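Long-range contacts in mosquitocidal toxin (Bacillus sphaericus, PDB 2CB4), which probably transfers ADP-ribose from NAD+ to target proteins through its catalytic domain, the part of the mosquito-killing toxin that this chain represents: residues G68-D73 with N211-S216; N92-R97 with G185-E190; I156-G161 with I181-G186. The protein carries 1 engineered substitution. All coordinates share one frame; numbering follows the deposited sequence.

Contact 1 is a surface contact, whereas contacts 2 and 3 are buried, with centres about 10 and 7 Å from the centre of the chain. Contacts 2 and 3 share G185 and G186, the last two residues of the turn that ends strand 180-184, and their centres lie about 9 Å apart. Both fall inside the loop closed by contact 1, which joins two segments that are largely loop on the surface of the domain. Chemistry follows place: contact 1 is mostly aliphatic and aromatic side chains, contact 2 a two-bond antiparallel bridge between backbones, and contact 3 an aromatic ring laid against glycine. I70 packs on P159, and F94 on I156, tying the three together.

Contact 1 (G68-D73 with N211-S216); sequences GQIQID and NFINPS
I72 and F212 meet tip to tip: CD1 of I72 approaches the rim of the F212 ring near its plane, 3.7 Å from CE2. The same methyl also touches N214 CB at 3.5 Å, so ring edge and CB meet it from neighbouring directions. I72 reaches there because CG1 stands anti to the carbonyl carbon (chi1 -60°) and the chain then continues extended to CD1. In a second apolar pair I70 CG1 touches I213 CG2 at 3.9 Å, the two side chains crossing at about a right angle. That CG2 branch also sits 4.0 Å above one face of the F212 ring, toward its rim. F212 is therefore met at its edge by I72 and over a face by its own neighbour. R193 of strand 192-199 packs against both I72 and F212, while I213 also packs on F175 of the second subunit. With 205 Å² buried in all, this is a modest loop-to-loop contact, joining the segment ahead of strand 78-82 to the connection between strands 202-208 and 229-231 on the surface of the ADP-ribosyltransferase domain, against strand 192-199 of its mixed sheet.

Contact 2 (N92-R97 with G185-E190); sequences NGFIPR and GGIRPE
F94 and I187 face each other as an antiparallel hydrogen-bonded pair, with their CA atoms 5.0 Å apart. Both bonds are present and nearly straight: F94 N donates to I187 O at 2.8 Å (156° at the hydrogen), and I187 N returns the bond to F94 O at 3.0 Å (159°). The tight part of the contact flanks this bridge, and glycine makes it possible. G186 CA comes within 3.2 Å of F94 O in a CA-H...O contact, and G93, the first residue to leave the helix ending at N92, brings its CA to 3.6 Å from P189 CD. Neither glycine has a side chain to keep the backbones apart. At the other end the P96 ring presses its CG to 3.6 Å from G185 C, so a proline closes on a glycine at both ends of the bridge.

The side chains pack less closely. F94 CD2 and I187 CD1 are 4.3 Å apart and meet obliquely; Y154 adds an edge-to-face ring contact to F94, and T126 of strand 123-131 packs on I187. Looser still is the partly exposed side: I95 points away, and N92 also turns away, its amide nitrogen bonded to D88. Behind the 185-190 backbone lies a buried salt bridge, R188 NE to E190 OE2 at 2.8 Å; OE2 lies in the guanidinium plane but is met from above its own carboxylate plane (36° out of it). R188 NH1 is held by the backbone oxygens of Q25 and A27. R188 and E190 also pack on T117 and F260 of the second subunit. Geometrically this is an isolated antiparallel beta bridge, linking the exit of helix 86-92 to the connection between strands 180-184 and 192-199 in the ADP-ribosyltransferase fold.

Contact 3 (I156-G161 with I181-G186); sequences IFAPGG and ITFPGG
G161 lies over one face of the F183 ring, its CA 4.0 Å from the ring centroid and 18° off the normal, a CH-pi contact. The setting is the ADP-ribosyltransferase fold: F183 belongs to strand 180-184, which pairs antiparallel with strand 162-163, and the 156-161 segment leads into that partner. Strand 180-184 opens with Q180, an engineered residue, whose OE1 accepts a weak hydrogen bond from T182 OG1.

The F183 side chain is set by chi1 of -66°, with CG anti to the carbonyl carbon; although its CA-CB bond does not point straight at the other segment, the ring end swings closer to it. There CE1 becomes the meeting point. P159 O comes to 3.7 Å from F183 CE1, at the ring edge and in its plane, where a carbonyl oxygen would probably be favoured by the slightly positive rim hydrogens. A158 CB is 3.9 Å from the same carbon, approaching obliquely. R59 NH1 binds both A158 O and G160 O, which fixes the carbonyls of this bend from outside the contact.

I181 meets G161 beside the ring. Its CG2 branch stands anti to the backbone N and reaches 3.9 Å from G161 CA, while L78 packs on both I181 and F183. Having no side chain, G161 can bring its CA down on ring and methyl together. At the end of the strand, a type II turn from F183 to G186 is closed by G186 N bonding to F183 O at 3.1 Å. The backbones come closest at G161, where the CA-H...O contact from CA to T182 O measures 3.2 Å, with 128° at the hydrogen.

Contact 1 (G68-D73 with N211-S216)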
ATOM      1  N   GLY A  68      14.992  46.478 -18.797  1.00 66.58           N
ATOM      2  CA  GLY A  68      14.608  45.591 -17.686  1.00 64.66           C
ATOM      3  C   GLY A  68      14.532  44.172 -18.306  1.00 65.49           C
ATOM      4  O   GLY A  68      14.277  43.171 -17.637  1.00 67.28           O
ATOM      5  N   GLN A  69      14.843  44.120 -19.591  1.00 56.01           N
ATOM      6  CA  GLN A  69      14.790  42.925 -20.418  1.00 53.11           C
ATOM      7  C   GLN A  69      16.074  42.137 -20.642  1.00 53.66           C
ATOM      8  O   GLN A  69      17.210  42.676 -20.652  1.00 55.31           O
ATOM      9  CB  GLN A  69      14.235  43.354 -21.754  1.00 54.23           C
ATOM     10  CG  GLN A  69      12.892  44.028 -21.579  1.00 80.68           C
ATOM     11  CD  GLN A  69      12.115  44.114 -22.856  1.00110.41           C
ATOM     12  OE1 GLN A  69      12.615  43.775 -23.914  1.00105.13           O
ATOM     13  NE2 GLN A  69      10.882  44.618 -22.737  1.00107.05           N
ATOM     14  N   ILE A  70      15.889  40.830 -20.854  1.00 41.77           N
ATOM     15  CA  ILE A  70      16.988  39.931 -21.077  1.00 37.03           C
ATOM     16  C   ILE A  70      17.857  40.470 -22.202  1.00 41.65           C
ATOM     17  O   ILE A  70      17.377  40.834 -23.277  1.00 44.84           O
ATOM     18  CB  ILE A  70      16.465  38.451 -21.398  1.00 37.52           C
ATOM     19  CG1 ILE A  70      15.532  37.937 -20.302  1.00 36.43           C
ATOM     20  CG2 ILE A  70      17.572  37.492 -21.574  1.00 33.15           C
ATOM     21  CD1 ILE A  70      16.069  38.136 -18.951  1.00 36.67           C
ATOM     22  N   GLN A  71      19.155  40.472 -21.966  1.00 33.85           N
ATOM     23  CA  GLN A  71      20.147  40.891 -22.943  1.00 33.35           C
ATOM     24  C   GLN A  71      20.341  39.743 -23.939  1.00 36.95           C
ATOM     25  O   GLN A  71      20.813  38.645 -23.589  1.00 37.58           O
ATOM     26  CB  GLN A  71      21.472  41.189 -22.217  1.00 34.89           C
ATOM     27  CG  GLN A  71      22.559  41.764 -23.104  1.00 47.15           C
ATOM     28  CD  GLN A  71      22.149  43.080 -23.691  1.00 67.75           C
ATOM     29  OE1 GLN A  71      21.451  43.864 -23.045  1.00 66.17           O
ATOM     30  NE2 GLN A  71      22.515  43.313 -24.948  1.00 56.91           N
ATOM     31  N   ILE A  72      19.972  39.993 -25.181  1.00 31.70           N
ATOM     32  CA  ILE A  72      20.072  38.988 -26.214  1.00 30.64           C
ATOM     33  C   ILE A  72      21.151  39.356 -27.222  1.00 37.81           C
ATOM     34  O   ILE A  72      20.887  40.070 -28.180  1.00 39.67           O
ATOM     35  CB  ILE A  72      18.665  38.802 -26.915  1.00 32.67           C
ATOM     36  CG1 ILE A  72      17.622  38.350 -25.877  1.00 31.96           C
ATOM     37  CG2 ILE A  72      18.746  37.811 -28.091  1.00 31.77           C
ATOM     38  CD1 ILE A  72      16.242  38.458 -26.344  1.00 41.01           C
ATOM     39  N   ASP A  73      22.376  38.879 -26.986  1.00 33.75           N
ATOM     40  CA  ASP A  73      23.512  39.124 -27.874  1.00 32.17           C
ATOM     41  C   ASP A  73      24.440  37.907 -27.819  1.00 36.14           C
ATOM     42  O   ASP A  73      24.330  37.095 -26.912  1.00 35.52           O
ATOM     43  CB  ASP A  73      24.270  40.437 -27.527  1.00 32.82           C
ATOM     44  CG  ASP A  73      24.721  40.521 -26.074  1.00 43.14           C
ATOM     45  OD1 ASP A  73      24.864  39.491 -25.385  1.00 43.66           O
ATOM     46  OD2 ASP A  73      24.969  41.652 -25.608  1.00 54.59           O
ATOM     47  N   ASN A 211       7.026  31.163 -27.379  1.00 25.49           N
ATOM     48  CA  ASN A 211       6.844  31.756 -26.062  1.00 24.84           C
ATOM     49  C   ASN A 211       8.130  32.295 -25.453  1.00 28.69           C
ATOM     50  O   ASN A 211       8.175  32.631 -24.282  1.00 27.85           O
ATOM     51  CB  ASN A 211       6.224  30.730 -25.101  1.00 22.73           C
ATOM     52  CG  ASN A 211       5.013  30.044 -25.696  1.00 30.39           C
ATOM     53  OD1 ASN A 211       4.173  30.679 -26.308  1.00 23.67           O
ATOM     54  ND2 ASN A 211       4.924  28.752 -25.509  1.00 20.44           N
ATOM     55  N   PHE A 212       9.177  32.375 -26.258  1.00 26.85           N
ATOM     56  CA  PHE A 212      10.437  32.915 -25.788  1.00 26.23           C
ATOM     57  C   PHE A 212      10.154  34.375 -25.296  1.00 31.52           C
ATOM     58  O   PHE A 212       9.403  35.123 -25.912  1.00 28.83           O
ATOM     59  CB  PHE A 212      11.460  32.897 -26.927  1.00 27.06           C
ATOM     60  CG  PHE A 212      12.767  33.548 -26.557  1.00 27.56           C
ATOM     61  CD1 PHE A 212      13.527  33.052 -25.502  1.00 27.83           C
ATOM     62  CD2 PHE A 212      13.200  34.694 -27.216  1.00 27.91           C
ATOM     63  CE1 PHE A 212      14.720  33.671 -25.126  1.00 27.98           C
ATOM     64  CE2 PHE A 212      14.403  35.308 -26.847  1.00 30.11           C
ATOM     65  CZ  PHE A 212      15.147  34.804 -25.791  1.00 27.12           C
ATOM     66  N   ILE A 213      10.749  34.729 -24.166  1.00 31.32           N
ATOM     67  CA  ILE A 213      10.587  36.008 -23.504  1.00 32.62           C
ATOM     68  C   ILE A 213      10.647  37.260 -24.419  1.00 41.55           C
ATOM     69  O   ILE A 213       9.993  38.258 -24.134  1.00 43.38           O
ATOM     70  CB  ILE A 213      11.598  36.101 -22.352  1.00 36.01           C
ATOM     71  CG1 ILE A 213      11.070  36.982 -21.208  1.00 36.54           C
ATOM     72  CG2 ILE A 213      12.961  36.527 -22.893  1.00 34.47           C
ATOM     73  CD1 ILE A 213       9.694  36.686 -20.795  1.00 41.43           C
ATOM     74  N   ASN A 214      11.404  37.210 -25.521  1.00 38.14           N
ATOM     75  CA  ASN A 214      11.461  38.327 -26.509  1.00 35.66           C
ATOM     76  C   ASN A 214      11.169  37.808 -27.912  1.00 37.56           C
ATOM     77  O   ASN A 214      12.087  37.532 -28.683  1.00 36.93           O
ATOM     78  CB  ASN A 214      12.817  39.002 -26.534  1.00 33.80           C
ATOM     79  CG  ASN A 214      12.775  40.368 -27.244  1.00 52.53           C
ATOM     80  OD1 ASN A 214      13.586  41.239 -26.948  1.00 48.43           O
ATOM     81  ND2 ASN A 214      11.813  40.557 -28.158  1.00 38.51           N
ATOM     82  N   PRO A 215       9.889  37.684 -28.228  1.00 34.39           N
ATOM     83  CA  PRO A 215       9.434  37.163 -29.518  1.00 34.63           C
ATOM     84  C   PRO A 215       9.845  37.933 -30.759  1.00 40.38           C
ATOM     85  O   PRO A 215       9.773  37.406 -31.874  1.00 41.66           O
ATOM     86  CB  PRO A 215       7.893  37.153 -29.393  1.00 35.92           C
ATOM     87  CG  PRO A 215       7.567  37.633 -28.017  1.00 38.66           C
ATOM     88  CD  PRO A 215       8.779  38.217 -27.404  1.00 33.95           C
ATOM     89  N   SER A 216      10.245  39.184 -30.596  1.00 36.65           N
ATOM     90  CA  SER A 216      10.651  39.981 -31.767  1.00 36.15           C
ATOM     91  C   SER A 216      11.999  39.517 -32.322  1.00 40.20           C
ATOM     92  O   SER A 216      12.362  39.843 -33.460  1.00 40.80           O
ATOM     93  CB  SER A 216      10.691  41.482 -31.435  1.00 38.30           C
ATOM     94  OG  SER A 216      11.683  41.756 -30.461  1.00 47.27           O
TER

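Contact 2 (N92-R97 with G185-E190)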
ATOM      1  N   ASN A  92       8.366  22.449 -19.936  1.00 25.08           N
ATOM      2  CA  ASN A  92       8.824  22.462 -18.552  1.00 24.98           C
ATOM      3  C   ASN A  92      10.101  23.231 -18.230  1.00 28.62           C
ATOM      4  O   ASN A  92      10.374  23.475 -17.075  1.00 29.43           O
ATOM      5  CB  ASN A  92       9.073  20.991 -18.120  1.00 23.30           C
ATOM      6  CG  ASN A  92       7.829  20.157 -18.161  1.00 32.90           C
ATOM      7  OD1 ASN A  92       6.837  20.480 -17.521  1.00 32.93           O
ATOM      8  ND2 ASN A  92       7.858  19.095 -18.943  1.00 23.48           N
ATOM      9  N   GLY A  93      10.900  23.534 -19.249  1.00 24.99           N
ATOM     10  CA  GLY A  93      12.175  24.196 -19.086  1.00 24.65           C
ATOM     11  C   GLY A  93      13.198  23.162 -18.615  1.00 27.76           C
ATOM     12  O   GLY A  93      13.007  21.946 -18.758  1.00 26.59           O
ATOM     13  N   PHE A  94      14.279  23.642 -18.031  1.00 23.89           N
ATOM     14  CA  PHE A  94      15.290  22.742 -17.486  1.00 22.15           C
ATOM     15  C   PHE A  94      15.150  22.716 -15.978  1.00 27.20           C
ATOM     16  O   PHE A  94      15.552  23.653 -15.289  1.00 26.62           O
ATOM     17  CB  PHE A  94      16.681  23.186 -17.893  1.00 22.68           C
ATOM     18  CG  PHE A  94      16.939  23.036 -19.365  1.00 23.18           C
ATOM     19  CD1 PHE A  94      16.974  21.762 -19.952  1.00 24.67           C
ATOM     20  CD2 PHE A  94      17.119  24.163 -20.177  1.00 22.69           C
ATOM     21  CE1 PHE A  94      17.217  21.619 -21.326  1.00 24.87           C
ATOM     22  CE2 PHE A  94      17.345  24.025 -21.548  1.00 24.75           C
ATOM     23  CZ  PHE A  94      17.400  22.744 -22.123  1.00 23.07           C
ATOM     24  N   ILE A  95      14.536  21.646 -15.487  1.00 25.12           N
ATOM     25  CA  ILE A  95      14.315  21.431 -14.060  1.00 24.87           C
ATOM     26  C   ILE A  95      15.502  20.600 -13.573  1.00 30.00           C
ATOM     27  O   ILE A  95      15.953  19.689 -14.269  1.00 30.32           O
ATOM     28  CB  ILE A  95      12.963  20.684 -13.833  1.00 27.19           C
ATOM     29  CG1 ILE A  95      11.796  21.524 -14.407  1.00 27.26           C
ATOM     30  CG2 ILE A  95      12.735  20.367 -12.338  1.00 24.75           C
ATOM     31  CD1 ILE A  95      10.438  20.760 -14.379  1.00 23.53           C
ATOM     32  N   PRO A  96      16.058  20.955 -12.416  1.00 27.00           N
ATOM     33  CA  PRO A  96      17.238  20.243 -11.908  1.00 25.99           C
ATOM     34  C   PRO A  96      16.937  18.808 -11.457  1.00 31.13           C
ATOM     35  O   PRO A  96      15.785  18.453 -11.204  1.00 30.26           O
ATOM     36  CB  PRO A  96      17.673  21.095 -10.692  1.00 26.49           C
ATOM     37  CG  PRO A  96      16.929  22.341 -10.782  1.00 30.39           C
ATOM     38  CD  PRO A  96      15.689  22.095 -11.556  1.00 26.32           C
ATOM     39  N   ARG A  97      17.985  17.994 -11.331  1.00 28.50           N
ATOM     40  CA  ARG A  97      17.813  16.623 -10.864  1.00 28.28           C
ATOM     41  C   ARG A  97      17.247  16.544  -9.446  1.00 34.62           C
ATOM     42  O   ARG A  97      16.519  15.613  -9.142  1.00 35.46           O
ATOM     43  CB  ARG A  97      19.094  15.824 -11.009  1.00 24.87           C
ATOM     44  CG  ARG A  97      19.432  15.619 -12.468  1.00 27.77           C
ATOM     45  CD  ARG A  97      20.848  15.124 -12.631  1.00 25.14           C
ATOM     46  NE  ARG A  97      20.971  13.761 -12.159  1.00 29.56           N
ATOM     47  CZ  ARG A  97      22.118  13.195 -11.802  1.00 45.48           C
ATOM     48  NH1 ARG A  97      23.274  13.863 -11.868  1.00 29.08           N
ATOM     49  NH2 ARG A  97      22.116  11.951 -11.393  1.00 31.18           N
ATOM     50  N   GLY A 185      18.636  26.099  -9.431  1.00 27.59           N
ATOM     51  CA  GLY A 185      17.183  26.104  -9.589  1.00 26.33           C
ATOM     52  C   GLY A 185      16.719  25.888 -11.042  1.00 29.04           C
ATOM     53  O   GLY A 185      15.520  25.819 -11.309  1.00 28.08           O
ATOM     54  N   GLY A 186      17.657  25.803 -11.982  1.00 25.35           N
ATOM     55  CA  GLY A 186      17.302  25.573 -13.374  1.00 25.10           C
ATOM     56  C   GLY A 186      16.893  26.819 -14.151  1.00 30.39           C
ATOM     57  O   GLY A 186      17.131  27.951 -13.719  1.00 31.46           O
ATOM     58  N   ILE A 187      16.281  26.580 -15.310  1.00 25.32           N
ATOM     59  CA  ILE A 187      15.875  27.601 -16.256  1.00 23.31           C
ATOM     60  C   ILE A 187      14.443  27.366 -16.770  1.00 28.02           C
ATOM     61  O   ILE A 187      14.134  26.306 -17.297  1.00 27.22           O
ATOM     62  CB  ILE A 187      16.846  27.519 -17.470  1.00 25.05           C
ATOM     63  CG1 ILE A 187      18.302  27.539 -16.983  1.00 24.70           C
ATOM     64  CG2 ILE A 187      16.542  28.580 -18.547  1.00 23.15           C
ATOM     65  CD1 ILE A 187      19.322  27.107 -18.028  1.00 24.56           C
ATOM     66  N   ARG A 188      13.581  28.372 -16.642  1.00 24.20           N
ATOM     67  CA  ARG A 188      12.207  28.272 -17.128  1.00 23.02           C
ATOM     68  C   ARG A 188      12.163  28.285 -18.664  1.00 27.84           C
ATOM     69  O   ARG A 188      13.057  28.828 -19.303  1.00 27.94           O
ATOM     70  CB  ARG A 188      11.392  29.395 -16.518  1.00 19.99           C
ATOM     71  CG  ARG A 188      11.274  29.213 -14.997  1.00 19.72           C
ATOM     72  CD  ARG A 188      10.220  30.143 -14.399  1.00 22.21           C
ATOM     73  NE  ARG A 188      10.411  31.545 -14.795  1.00 25.48           N
ATOM     74  CZ  ARG A 188      11.202  32.413 -14.164  1.00 36.62           C
ATOM     75  NH1 ARG A 188      11.910  32.029 -13.119  1.00 21.00           N
ATOM     76  NH2 ARG A 188      11.300  33.664 -14.586  1.00 24.81           N
ATOM     77  N   PRO A 189      11.130  27.678 -19.263  1.00 23.86           N
ATOM     78  CA  PRO A 189      11.066  27.577 -20.734  1.00 21.96           C
ATOM     79  C   PRO A 189      11.033  28.877 -21.524  1.00 27.89           C
ATOM     80  O   PRO A 189      11.417  28.914 -22.710  1.00 28.28           O
ATOM     81  CB  PRO A 189       9.791  26.736 -20.973  1.00 22.34           C
ATOM     82  CG  PRO A 189       8.975  26.901 -19.730  1.00 24.56           C
ATOM     83  CD  PRO A 189       9.956  27.039 -18.612  1.00 21.15           C
ATOM     84  N   GLU A 190      10.551  29.948 -20.907  1.00 25.28           N
ATOM     85  CA  GLU A 190      10.482  31.240 -21.618  1.00 24.42           C
ATOM     86  C   GLU A 190      11.865  31.831 -21.940  1.00 26.77           C
ATOM     87  O   GLU A 190      11.975  32.763 -22.708  1.00 27.07           O
ATOM     88  CB  GLU A 190       9.557  32.246 -20.902  1.00 25.49           C
ATOM     89  CG  GLU A 190      10.038  32.703 -19.515  1.00 25.82           C
ATOM     90  CD  GLU A 190       9.478  31.880 -18.393  1.00 42.30           C
ATOM     91  OE1 GLU A 190       9.094  30.717 -18.643  1.00 31.35           O
ATOM     92  OE2 GLU A 190       9.441  32.396 -17.247  1.00 34.52           O
TER

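Contact 3 (I156-G161 with I181-G186)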
ATOM      1  N   ILE A 156      19.676  29.333 -25.274  1.00 23.86           N
ATOM      2  CA  ILE A 156      19.125  30.026 -24.114  1.00 22.55           C
ATOM      3  C   ILE A 156      19.653  31.469 -23.927  1.00 27.12           C
ATOM      4  O   ILE A 156      20.830  31.758 -24.193  1.00 26.68           O
ATOM      5  CB  ILE A 156      19.548  29.189 -22.843  1.00 24.08           C
ATOM      6  CG1 ILE A 156      19.034  27.744 -22.962  1.00 23.55           C
ATOM      7  CG2 ILE A 156      19.144  29.871 -21.528  1.00 22.26           C
ATOM      8  CD1 ILE A 156      19.894  26.723 -22.285  1.00 21.52           C
ATOM      9  N   PHE A 157      18.776  32.337 -23.423  1.00 23.93           N
ATOM     10  CA  PHE A 157      19.090  33.740 -23.054  1.00 23.25           C
ATOM     11  C   PHE A 157      18.307  33.898 -21.771  1.00 26.82           C
ATOM     12  O   PHE A 157      17.099  33.964 -21.785  1.00 26.19           O
ATOM     13  CB  PHE A 157      18.606  34.749 -24.095  1.00 24.02           C
ATOM     14  CG  PHE A 157      19.358  34.667 -25.411  1.00 24.85           C
ATOM     15  CD1 PHE A 157      20.599  35.296 -25.556  1.00 26.65           C
ATOM     16  CD2 PHE A 157      18.838  33.941 -26.487  1.00 24.74           C
ATOM     17  CE1 PHE A 157      21.278  35.234 -26.766  1.00 27.07           C
ATOM     18  CE2 PHE A 157      19.515  33.877 -27.687  1.00 27.71           C
ATOM     19  CZ  PHE A 157      20.744  34.535 -27.828  1.00 26.11           C
ATOM     20  N   ALA A 158      19.012  33.888 -20.653  1.00 22.79           N
ATOM     21  CA  ALA A 158      18.380  33.929 -19.352  1.00 22.59           C
ATOM     22  C   ALA A 158      19.081  34.945 -18.450  1.00 31.14           C
ATOM     23  O   ALA A 158      20.269  35.246 -18.625  1.00 33.67           O
ATOM     24  CB  ALA A 158      18.499  32.485 -18.698  1.00 22.35           C
ATOM     25  N   PRO A 159      18.370  35.400 -17.438  1.00 28.45           N
ATOM     26  CA  PRO A 159      18.965  36.312 -16.484  1.00 27.65           C
ATOM     27  C   PRO A 159      19.796  35.477 -15.514  1.00 33.17           C
ATOM     28  O   PRO A 159      19.411  34.356 -15.144  1.00 31.14           O
ATOM     29  CB  PRO A 159      17.731  36.864 -15.716  1.00 28.39           C
ATOM     30  CG  PRO A 159      16.667  35.775 -15.855  1.00 31.40           C
ATOM     31  CD  PRO A 159      16.893  35.281 -17.256  1.00 27.65           C
ATOM     32  N   GLY A 160      20.911  36.044 -15.055  1.00 31.11           N
ATOM     33  CA  GLY A 160      21.729  35.381 -14.060  1.00 29.64           C
ATOM     34  C   GLY A 160      22.669  34.296 -14.514  1.00 31.00           C
ATOM     35  O   GLY A 160      23.184  34.286 -15.643  1.00 29.94           O
ATOM     36  N   GLY A 161      22.904  33.389 -13.573  1.00 28.57           N
ATOM     37  CA  GLY A 161      23.809  32.281 -13.753  1.00 29.06           C
ATOM     38  C   GLY A 161      25.160  32.604 -13.091  1.00 35.05           C
ATOM     39  O   GLY A 161      25.574  33.756 -13.048  1.00 36.00           O
ATOM     40  N   ILE A 181      28.143  28.081 -17.507  1.00 30.13           N
ATOM     41  CA  ILE A 181      27.398  29.060 -16.765  1.00 27.02           C
ATOM     42  C   ILE A 181      26.349  28.177 -16.073  1.00 30.85           C
ATOM     43  O   ILE A 181      25.620  27.476 -16.748  1.00 31.84           O
ATOM     44  CB  ILE A 181      26.764  30.102 -17.681  1.00 27.90           C
ATOM     45  CG1 ILE A 181      27.780  30.625 -18.697  1.00 26.59           C
ATOM     46  CG2 ILE A 181      25.966  31.092 -16.825  1.00 24.72           C
ATOM     47  CD1 ILE A 181      29.137  31.357 -18.005  1.00 22.96           C
ATOM     48  N   THR A 182      26.366  28.127 -14.741  1.00 25.75           N
ATOM     49  CA  THR A 182      25.479  27.266 -13.956  1.00 24.96           C
ATOM     50  C   THR A 182      24.279  28.018 -13.396  1.00 32.81           C
ATOM     51  O   THR A 182      24.427  29.192 -12.986  1.00 33.58           O
ATOM     52  CB  THR A 182      26.263  26.638 -12.775  1.00 30.53           C
ATOM     53  OG1 THR A 182      27.363  25.883 -13.285  1.00 32.65           O
ATOM     54  CG2 THR A 182      25.389  25.749 -11.917  1.00 19.52           C
ATOM     55  N   PHE A 183      23.105  27.339 -13.385  1.00 27.71           N
ATOM     56  CA  PHE A 183      21.864  27.926 -12.904  1.00 24.99           C
ATOM     57  C   PHE A 183      21.285  27.175 -11.736  1.00 31.50           C
ATOM     58  O   PHE A 183      20.705  26.113 -11.902  1.00 31.51           O
ATOM     59  CB  PHE A 183      20.838  28.035 -14.033  1.00 24.86           C
ATOM     60  CG  PHE A 183      21.234  29.007 -15.111  1.00 25.14           C
ATOM     61  CD1 PHE A 183      20.682  30.296 -15.158  1.00 26.03           C
ATOM     62  CD2 PHE A 183      22.179  28.653 -16.058  1.00 25.95           C
ATOM     63  CE1 PHE A 183      21.072  31.197 -16.136  1.00 26.10           C
ATOM     64  CE2 PHE A 183      22.572  29.551 -17.054  1.00 27.73           C
ATOM     65  CZ  PHE A 183      22.030  30.834 -17.087  1.00 25.01           C
ATOM     66  N   PRO A 184      21.423  27.745 -10.537  1.00 30.04           N
ATOM     67  CA  PRO A 184      20.862  27.104  -9.345  1.00 28.41           C
ATOM     68  C   PRO A 184      19.342  27.228  -9.493  1.00 31.59           C
ATOM     69  O   PRO A 184      18.821  28.332  -9.721  1.00 30.62           O
ATOM     70  CB  PRO A 184      21.393  27.993  -8.178  1.00 29.47           C
ATOM     71  CG  PRO A 184      22.546  28.754  -8.742  1.00 33.47           C
ATOM     72  CD  PRO A 184      22.169  28.986 -10.198  1.00 29.72           C
ATOM     73  N   GLY A 185      18.636  26.099  -9.431  1.00 27.59           N
ATOM     74  CA  GLY A 185      17.183  26.104  -9.589  1.00 26.33           C
ATOM     75  C   GLY A 185      16.719  25.888 -11.042  1.00 29.04           C
ATOM     76  O   GLY A 185      15.520  25.819 -11.309  1.00 28.08           O
ATOM     77  N   GLY A 186      17.657  25.803 -11.982  1.00 25.35           N
ATOM     78  CA  GLY A 186      17.302  25.573 -13.374  1.00 25.10           C
ATOM     79  C   GLY A 186      16.893  26.819 -14.151  1.00 30.39           C
ATOM     80  O   GLY A 186      17.131  27.951 -13.719  1.00 31.46           O
TER